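Local coordinates for Slr1964 protein (Synechocystis sp., PDB 4JDX) that accelerates the return of the orange carotenoid protein from its red, active form to the orange form, restoring fluorescence after non-photochemical quenching, at residues I81-K89 against K105-L115. Residues are numbered along the deposited sequence; the frame is centred on the assembly and turned at random.
Sequences IFVFAQLLK and KQSKIKALARL
The ring of F82 meets helix 105-114 at its edge, where CD1 of L112 lies near the ring plane, 4.0 Å from F82 CD1. F84 touches the same helix mainly through the root of its side chain: I109 CD1 comes to 3.6 Å from F84 CB and approaches the ring obliquely, while the ring itself turns back to F27 of helix 17-47. Between these two phenylalanines the isoleucines interlock as knobs into holes. I81 enters a hole formed by K105, K108, I109 and L112, and I109 fills one made by I81, F84, A85 and L88. With its CG1 branch beside the backbone N (chi1 -71°) and the chain extended beyond it, I109 carries CD1 to F84, while CG2 rests 3.8 Å from the backbone N of A85. An alanine in place of I109 would probably open a gap between F84 and L88 and leave I81 CG2 without the CG1 methylene it packs on. Farther along, small residues let the backbones close to 4.9 Å between the CA atoms of A85 and A113, and CD2 of L88 packs 3.6 Å from A113 CB. The axes of segments 81-89 and 105-114 cross at -53° and come within 8.2 Å. At the C-terminal end K89 extends toward the C-terminal carboxylate of poorly ordered L115, too far for a salt bridge, whereas K105 sends its amine away to E19. Cohesion between the two short C-terminal helices therefore rests on apolar side-chain packing, with charge confined to its margins.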
loop_
_atom_site.group_PDB
_atom_site.type_symbol
_atom_site.label_atom_id
_atom_site.label_comp_id
_atom_site.label_asym_id
_atom_site.label_seq_id
_atom_site.Cartn_x
_atom_site.Cartn_y
_atom_site.Cartn_z
ATOM N N ILE A 81 12.726 -26.099 8.403
ATOM C CA ILE A 81 14.163 -26.063 8.145
ATOM C C ILE A 81 14.476 -25.105 7.000
ATOM O O ILE A 81 15.463 -24.370 7.044
ATOM C CB ILE A 81 14.713 -27.456 7.785
ATOM C CG1 ILE A 81 14.590 -28.399 8.982
ATOM C CG2 ILE A 81 16.169 -27.359 7.336
ATOM C CD1 ILE A 81 15.530 -28.060 10.130
ATOM N N PHE A 82 13.629 -25.121 5.976
ATOM C CA PHE A 82 13.797 -24.239 4.828
ATOM C C PHE A 82 13.603 -22.790 5.257
ATOM O O PHE A 82 14.303 -21.893 4.787
ATOM C CB PHE A 82 12.789 -24.596 3.729
ATOM C CG PHE A 82 12.941 -25.998 3.190
ATOM C CD1 PHE A 82 14.153 -26.661 3.266
ATOM C CD2 PHE A 82 11.869 -26.652 2.605
ATOM C CE1 PHE A 82 14.293 -27.944 2.771
ATOM C CE2 PHE A 82 12.006 -27.937 2.109
ATOM C CZ PHE A 82 13.217 -28.582 2.193
ATOM N N VAL A 83 12.657 -22.574 6.164
ATOM C CA VAL A 83 12.341 -21.233 6.639
ATOM C C VAL A 83 13.557 -20.606 7.307
ATOM O O VAL A 83 13.928 -19.474 6.998
ATOM C CB VAL A 83 11.166 -21.246 7.642
ATOM C CG1 VAL A 83 10.944 -19.857 8.238
ATOM C CG2 VAL A 83 9.894 -21.759 6.973
ATOM N N PHE A 84 14.178 -21.342 8.223
ATOM C CA PHE A 84 15.359 -20.844 8.922
ATOM C C PHE A 84 16.469 -20.474 7.946
ATOM O O PHE A 84 17.119 -19.439 8.094
ATOM C CB PHE A 84 15.866 -21.871 9.938
ATOM C CG PHE A 84 15.135 -21.831 11.251
ATOM C CD1 PHE A 84 15.130 -20.680 12.014
ATOM C CD2 PHE A 84 14.454 -22.940 11.720
ATOM C CE1 PHE A 84 14.458 -20.635 13.217
ATOM C CE2 PHE A 84 13.781 -22.897 12.925
ATOM C CZ PHE A 84 13.785 -21.744 13.673
ATOM N N ALA A 85 16.670 -21.318 6.939
ATOM C CA ALA A 85 17.670 -21.063 5.910
ATOM C C ALA A 85 17.398 -19.724 5.232
ATOM O O ALA A 85 18.312 -18.925 5.019
ATOM C CB ALA A 85 17.663 -22.185 4.883
ATOM N N GLN A 86 16.134 -19.484 4.901
ATOM C CA GLN A 86 15.731 -18.237 4.258
ATOM C C GLN A 86 15.993 -17.045 5.177
ATOM O O GLN A 86 16.559 -16.035 4.757
ATOM C CB GLN A 86 14.250 -18.281 3.886
ATOM C CG GLN A 86 13.794 -17.104 3.040
ATOM C CD GLN A 86 14.420 -17.103 1.652
ATOM O OE1 GLN A 86 14.854 -18.143 1.155
ATOM N NE2 GLN A 86 14.469 -15.934 1.022
ATOM N N LEU A 87 15.575 -17.174 6.432
ATOM C CA LEU A 87 15.787 -16.136 7.435
ATOM C C LEU A 87 17.268 -15.817 7.585
ATOM O O LEU A 87 17.653 -14.657 7.743
ATOM C CB LEU A 87 15.228 -16.584 8.785
ATOM C CG LEU A 87 13.713 -16.794 8.834
ATOM C CD1 LEU A 87 13.294 -17.348 10.191
ATOM C CD2 LEU A 87 12.977 -15.492 8.512
ATOM N N LEU A 88 18.094 -16.857 7.536
ATOM C CA LEU A 88 19.536 -16.702 7.662
ATOM C C LEU A 88 20.092 -15.987 6.439
ATOM O O LEU A 88 20.940 -15.099 6.551
ATOM C CB LEU A 88 20.194 -18.072 7.801
ATOM C CG LEU A 88 21.711 -18.078 7.987
ATOM C CD1 LEU A 88 22.103 -17.411 9.300
ATOM C CD2 LEU A 88 22.224 -19.504 7.923
ATOM N N LYS A 89 19.603 -16.379 5.269
ATOM C CA LYS A 89 20.029 -15.767 4.020
ATOM C C LYS A 89 19.611 -14.300 3.973
ATOM O O LYS A 89 20.321 -13.460 3.419
ATOM C CB LYS A 89 19.425 -16.519 2.833
ATOM C CG LYS A 89 20.093 -16.200 1.510
ATOM C CD LYS A 89 19.407 -16.897 0.353
ATOM C CE LYS A 89 20.114 -16.594 -0.954
ATOM N NZ LYS A 89 19.284 -16.962 -2.130
ATOM N N LYS A 105 20.920 -30.207 12.192
ATOM C CA LYS A 105 19.988 -29.186 11.721
ATOM C C LYS A 105 20.717 -27.892 11.382
ATOM O O LYS A 105 20.435 -27.262 10.365
ATOM C CB LYS A 105 18.919 -28.915 12.778
ATOM C CG LYS A 105 17.944 -30.058 12.958
ATOM C CD LYS A 105 17.126 -29.904 14.224
ATOM C CE LYS A 105 16.250 -31.120 14.447
ATOM N NZ LYS A 105 15.862 -31.261 15.869
ATOM N N GLN A 106 21.652 -27.499 12.240
ATOM C CA GLN A 106 22.419 -26.280 12.019
ATOM C C GLN A 106 23.189 -26.358 10.706
ATOM O O GLN A 106 23.164 -25.425 9.905
ATOM C CB GLN A 106 23.393 -26.039 13.174
ATOM C CG GLN A 106 22.723 -25.794 14.512
ATOM C CD GLN A 106 23.704 -25.346 15.579
ATOM O OE1 GLN A 106 24.434 -24.371 15.399
ATOM N NE2 GLN A 106 23.725 -26.057 16.700
ATOM N N SER A 107 23.863 -27.483 10.490
ATOM C CA SER A 107 24.681 -27.671 9.300
ATOM C C SER A 107 23.831 -27.599 8.039
ATOM O O SER A 107 24.203 -26.947 7.063
ATOM C CB SER A 107 25.405 -29.018 9.363
ATOM O OG SER A 107 26.356 -29.030 10.410
ATOM N N LYS A 108 22.688 -28.275 8.067
ATOM C CA LYS A 108 21.794 -28.320 6.918
ATOM C C LYS A 108 21.302 -26.914 6.580
ATOM O O LYS A 108 21.290 -26.510 5.417
ATOM C CB LYS A 108 20.606 -29.239 7.214
ATOM C CG LYS A 108 19.636 -29.406 6.056
ATOM C CD LYS A 108 20.291 -30.096 4.870
ATOM C CE LYS A 108 19.271 -30.425 3.791
ATOM N NZ LYS A 108 19.903 -30.952 2.548
ATOM N N ILE A 109 20.910 -26.173 7.610
ATOM C CA ILE A 109 20.425 -24.810 7.439
ATOM C C ILE A 109 21.495 -23.914 6.822
ATOM O O ILE A 109 21.259 -23.260 5.807
ATOM C CB ILE A 109 19.976 -24.210 8.787
ATOM C CG1 ILE A 109 18.684 -24.885 9.254
ATOM C CG2 ILE A 109 19.776 -22.702 8.670
ATOM C CD1 ILE A 109 18.246 -24.483 10.646
ATOM N N LYS A 110 22.669 -23.886 7.443
ATOM C CA LYS A 110 23.777 -23.080 6.948
ATOM C C LYS A 110 24.081 -23.425 5.495
ATOM O O LYS A 110 24.345 -22.543 4.678
ATOM C CB LYS A 110 25.022 -23.301 7.808
ATOM C CG LYS A 110 24.871 -22.825 9.242
ATOM C CD LYS A 110 26.136 -23.063 10.044
ATOM C CE LYS A 110 25.955 -22.637 11.489
ATOM N NZ LYS A 110 27.228 -22.693 12.257
ATOM N N ALA A 111 24.028 -24.715 5.181
ATOM C CA ALA A 111 24.338 -25.200 3.842
ATOM C C ALA A 111 23.352 -24.642 2.822
ATOM O O ALA A 111 23.750 -24.108 1.785
ATOM C CB ALA A 111 24.319 -26.727 3.817
ATOM N N LEU A 112 22.065 -24.764 3.126
ATOM C CA LEU A 112 21.013 -24.296 2.229
ATOM C C LEU A 112 21.095 -22.785 2.015
ATOM O O LEU A 112 20.813 -22.288 0.923
ATOM C CB LEU A 112 19.639 -24.671 2.790
ATOM C CG LEU A 112 19.375 -26.174 2.911
ATOM C CD1 LEU A 112 18.090 -26.438 3.688
ATOM C CD2 LEU A 112 19.325 -26.824 1.531
ATOM N N ALA A 113 21.497 -22.065 3.057
ATOM C CA ALA A 113 21.567 -20.608 3.011
ATOM C C ALA A 113 22.787 -20.123 2.230
ATOM O O ALA A 113 22.769 -19.032 1.658
ATOM C CB ALA A 113 21.584 -20.040 4.424
ATOM N N ARG A 114 23.847 -20.927 2.210
ATOM C CA ARG A 114 25.062 -20.566 1.486
ATOM C C ARG A 114 24.778 -20.425 -0.003
ATOM O O ARG A 114 25.232 -19.479 -0.647
ATOM C CB ARG A 114 26.161 -21.609 1.706
ATOM C CG ARG A 114 26.996 -21.381 2.954
ATOM C CD ARG A 114 28.153 -22.368 3.029
ATOM N NE ARG A 114 27.747 -23.656 3.591
ATOM C CZ ARG A 114 27.869 -23.996 4.873
ATOM N NH1 ARG A 114 28.390 -23.153 5.755
ATOM N NH2 ARG A 114 27.467 -25.192 5.278
ATOM N N LEU A 115 24.020 -21.372 -0.542
ATOM C CA LEU A 115 23.651 -21.355 -1.950
ATOM C C LEU A 115 22.592 -20.290 -2.214
ATOM O O LEU A 115 21.907 -19.834 -1.298
ATOM C CB LEU A 115 23.137 -22.730 -2.377
ATOM C CG LEU A 115 24.193 -23.822 -2.586
ATOM C CD1 LEU A 115 25.099 -23.478 -3.763
ATOM C CD2 LEU A 115 25.016 -24.055 -1.321
ATOM O OXT LEU A 115 22.399 -19.856 -3.350
#